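PDB 2NR4: conserved hypothetical protein, which binds flavin mononucleotide and is otherwise of unknown function, with a fold consistent with the FMN-binding split-barrel flavoproteins. Local coordinates for residues I33-F39 with E73-N79. Numbering follows the deposited sequence.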
ATOM      1  N   ILE A  33       2.421 -10.624  -0.255  1.00 19.71           N
ATOM      2  CA  ILE A  33       2.578 -11.050   1.133  1.00 20.30           C
ATOM      3  C   ILE A  33       3.961 -11.681   1.323  1.00 20.03           C
ATOM      4  O   ILE A  33       4.710 -11.835   0.380  1.00 19.77           O
ATOM      5  CB  ILE A  33       1.447 -12.008   1.544  1.00 19.27           C
ATOM      6  CG1 ILE A  33       1.243 -13.152   0.528  1.00 21.10           C
ATOM      7  CG2 ILE A  33       0.113 -11.182   1.737  1.00 21.74           C
ATOM      8  CD1 ILE A  33       2.244 -14.289   0.611  1.00 26.03           C
ATOM      9  N   ILE A  34       4.294 -12.049   2.546  1.00 19.21           N
ATOM     10  CA  ILE A  34       5.493 -12.870   2.699  1.00 18.97           C
ATOM     11  C   ILE A  34       5.022 -14.295   2.981  1.00 18.96           C
ATOM     12  O   ILE A  34       4.276 -14.540   3.911  1.00 19.42           O
ATOM     13  CB  ILE A  34       6.347 -12.321   3.833  1.00 20.90           C
ATOM     14  CG1 ILE A  34       6.882 -10.934   3.394  1.00 21.08           C
ATOM     15  CG2 ILE A  34       7.481 -13.342   4.193  1.00 20.91           C
ATOM     16  CD1 ILE A  34       7.421 -10.139   4.514  1.00 27.07           C
ATOM     17  N   ALA A  35       5.480 -15.234   2.185  1.00 19.24           N
ATOM     18  CA  ALA A  35       5.029 -16.615   2.330  1.00 18.85           C
ATOM     19  C   ALA A  35       5.980 -17.330   3.271  1.00 19.38           C
ATOM     20  O   ALA A  35       7.188 -17.272   3.046  1.00 18.73           O
ATOM     21  CB  ALA A  35       5.073 -17.278   1.002  1.00 20.39           C
ATOM     22  N   SER A  36       5.442 -18.016   4.286  1.00 19.33           N
ATOM     23  CA  SER A  36       6.312 -18.865   5.157  1.00 20.04           C
ATOM     24  C   SER A  36       6.119 -20.323   4.745  1.00 19.88           C
ATOM     25  O   SER A  36       4.994 -20.762   4.484  1.00 18.48           O
ATOM     26  CB  SER A  36       5.998 -18.691   6.652  1.00 20.28           C
ATOM     27  OG  SER A  36       4.607 -18.758   6.929  1.00 22.10           O
ATOM     28  N   THR A  37       7.207 -21.087   4.712  1.00 20.88           N
ATOM     29  CA  THR A  37       7.116 -22.495   4.306  1.00 21.26           C
ATOM     30  C   THR A  37       8.156 -23.244   5.164  1.00 22.19           C
ATOM     31  O   THR A  37       8.976 -22.606   5.820  1.00 22.17           O
ATOM     32  CB  THR A  37       7.518 -22.705   2.831  1.00 21.15           C
ATOM     33  OG1 THR A  37       8.789 -22.074   2.527  1.00 21.40           O
ATOM     34  CG2 THR A  37       6.412 -22.264   1.811  1.00 20.04           C
ATOM     35  N   GLY A  38       8.149 -24.575   5.119  1.00 24.58           N
ATOM     36  CA  GLY A  38       9.254 -25.339   5.707  1.00 27.33           C
ATOM     37  C   GLY A  38       8.961 -25.842   7.096  1.00 29.69           C
ATOM     38  O   GLY A  38       9.338 -25.221   8.070  1.00 30.53           O
ATOM     39  N   PHE A  39       8.267 -26.966   7.152  1.00 32.44           N
ATOM     40  CA  PHE A  39       8.025 -27.714   8.364  1.00 36.34           C
ATOM     41  C   PHE A  39       9.317 -27.866   9.161  1.00 36.72           C
ATOM     42  O   PHE A  39       9.361 -27.505  10.348  1.00 38.47           O
ATOM     43  CB  PHE A  39       7.462 -29.104   7.996  1.00 37.94           C
ATOM     44  CG  PHE A  39       5.960 -29.159   7.866  1.00 41.52           C
ATOM     45  CD1 PHE A  39       5.140 -29.116   9.000  1.00 45.10           C
ATOM     46  CD2 PHE A  39       5.355 -29.332   6.612  1.00 44.44           C
ATOM     47  CE1 PHE A  39       3.734 -29.196   8.878  1.00 45.46           C
ATOM     48  CE2 PHE A  39       3.952 -29.409   6.477  1.00 45.33           C
ATOM     49  CZ  PHE A  39       3.146 -29.347   7.618  1.00 45.16           C
ATOM     50  N   GLU A  73       6.282 -30.485   0.738  1.00 31.07           N
ATOM     51  CA  GLU A  73       5.357 -30.424   1.858  1.00 29.69           C
ATOM     52  C   GLU A  73       3.936 -30.063   1.492  1.00 28.33           C
ATOM     53  O   GLU A  73       3.015 -30.324   2.268  1.00 28.08           O
ATOM     54  CB  GLU A  73       5.891 -29.462   2.916  1.00 29.86           C
ATOM     55  CG  GLU A  73       7.214 -29.969   3.502  1.00 32.73           C
ATOM     56  CD  GLU A  73       7.854 -29.008   4.466  1.00 34.82           C
ATOM     57  OE1 GLU A  73       7.263 -27.941   4.770  1.00 34.28           O
ATOM     58  OE2 GLU A  73       8.974 -29.326   4.931  1.00 36.32           O
ATOM     59  N   LYS A  74       3.763 -29.432   0.333  1.00 27.34           N
ATOM     60  CA  LYS A  74       2.431 -28.954  -0.160  1.00 28.00           C
ATOM     61  C   LYS A  74       1.644 -28.105   0.840  1.00 26.16           C
ATOM     62  O   LYS A  74       0.397 -28.226   1.007  1.00 25.28           O
ATOM     63  CB  LYS A  74       1.585 -30.095  -0.735  1.00 28.85           C
ATOM     64  CG  LYS A  74       2.235 -30.786  -1.946  1.00 32.12           C
ATOM     65  CD  LYS A  74       3.063 -31.961  -1.428  1.00 38.98           C
ATOM     66  CE  LYS A  74       3.359 -32.981  -2.506  1.00 40.76           C
ATOM     67  NZ  LYS A  74       4.338 -33.980  -1.959  1.00 45.19           N
ATOM     68  N   CYS A  75       2.374 -27.215   1.489  1.00 26.58           N
ATOM     69  CA  CYS A  75       1.794 -26.300   2.466  1.00 26.23           C
ATOM     70  C   CYS A  75       2.589 -25.006   2.455  1.00 24.65           C
ATOM     71  O   CYS A  75       3.832 -25.006   2.279  1.00 23.15           O
ATOM     72  CB  CYS A  75       1.821 -26.902   3.876  1.00 26.96           C
ATOM     73  SG  CYS A  75       0.977 -26.005   5.210  1.00 32.08           S
ATOM     74  N   LEU A  76       1.861 -23.903   2.628  1.00 23.24           N
ATOM     75  CA  LEU A  76       2.463 -22.542   2.596  1.00 22.24           C
ATOM     76  C   LEU A  76       1.525 -21.623   3.342  1.00 20.56           C
ATOM     77  O   LEU A  76       0.301 -21.800   3.259  1.00 21.17           O
ATOM     78  CB  LEU A  76       2.664 -22.127   1.135  1.00 21.91           C
ATOM     79  CG  LEU A  76       2.907 -20.691   0.658  1.00 25.37           C
ATOM     80  CD1 LEU A  76       3.409 -20.771  -0.777  1.00 28.23           C
ATOM     81  CD2 LEU A  76       1.646 -19.779   0.758  1.00 26.58           C
ATOM     82  N   ALA A  77       2.057 -20.643   4.072  1.00 19.66           N
ATOM     83  CA  ALA A  77       1.196 -19.693   4.774  1.00 19.50           C
ATOM     84  C   ALA A  77       1.441 -18.276   4.228  1.00 21.05           C
ATOM     85  O   ALA A  77       2.580 -17.900   3.983  1.00 20.04           O
ATOM     86  CB  ALA A  77       1.498 -19.710   6.254  1.00 20.77           C
ATOM     87  N   SER A  78       0.367 -17.527   3.993  1.00 20.18           N
ATOM     88  CA  SER A  78       0.515 -16.107   3.769  1.00 20.65           C
ATOM     89  C   SER A  78       0.775 -15.385   5.085  1.00 20.84           C
ATOM     90  O   SER A  78       0.206 -15.732   6.133  1.00 23.13           O
ATOM     91  CB  SER A  78      -0.795 -15.560   3.149  1.00 19.82           C
ATOM     92  OG  SER A  78      -1.918 -15.825   3.985  1.00 22.44           O
ATOM     93  N   ASN A  79       1.584 -14.339   5.034  1.00 19.48           N
ATOM     94  CA  ASN A  79       1.798 -13.401   6.142  1.00 19.12           C
ATOM     95  C   ASN A  79       1.701 -11.960   5.632  1.00 19.76           C
ATOM     96  O   ASN A  79       2.544 -11.528   4.820  1.00 18.71           O
ATOM     97  CB  ASN A  79       3.191 -13.565   6.747  1.00 19.50           C
ATOM     98  CG  ASN A  79       3.397 -14.978   7.311  1.00 19.89           C
ATOM     99  OD1 ASN A  79       3.099 -15.229   8.480  1.00 22.47           O
ATOM    100  ND2 ASN A  79       3.824 -15.910   6.459  1.00 20.86           N
TER
HETATM  101  O   HOH W   1       6.194 -25.819   3.310  1.00 25.41           O
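S36 and A77 face each other as an antiparallel hydrogen-bonded pair: S36 N donates to A77 O at 2.9 Å, and A77 N returns a bond to S36 O at 3.0 Å. Farther along, I34 N reaches N79 O almost straight (170°).

The amide of N79 adds a side-chain clamp. With CG beside its own backbone N (chi1 -61°), N79 ND2 swings back over the neighbouring strand and gives one hydrogen to I34 O (2.9 Å) and the other to S36 OG (3.0 Å), both acceptors lying in the amide plane. S36 OG is also hydrogen-bonded to P111 O, and the small A77 CB fits beside S36 OG at 3.3 Å. N79 OD1 accepts from L113 N, which fixes the flip of the amide. A leucine here would probably take from I34 O the straighter of the two bonds it receives from this residue, cost S36 OG a donor and deprive L113 N of its acceptor.

Beyond the paired strands, E73 OE1 takes F39 N on its syn side (2.8 Å), while a water links it to G38 N and C75 O. G38's backbone angles would jam a CB against T37 O, which calls for glycine.

Among apolar groups, L76 CG lies against A35 CB, L76 CB against T37 CG2, and C75 CB touches F39 CE2.

These neighbouring antiparallel strands help close the FMN-binding barrel, with T37 near the flavin-binding residues N43 and T66.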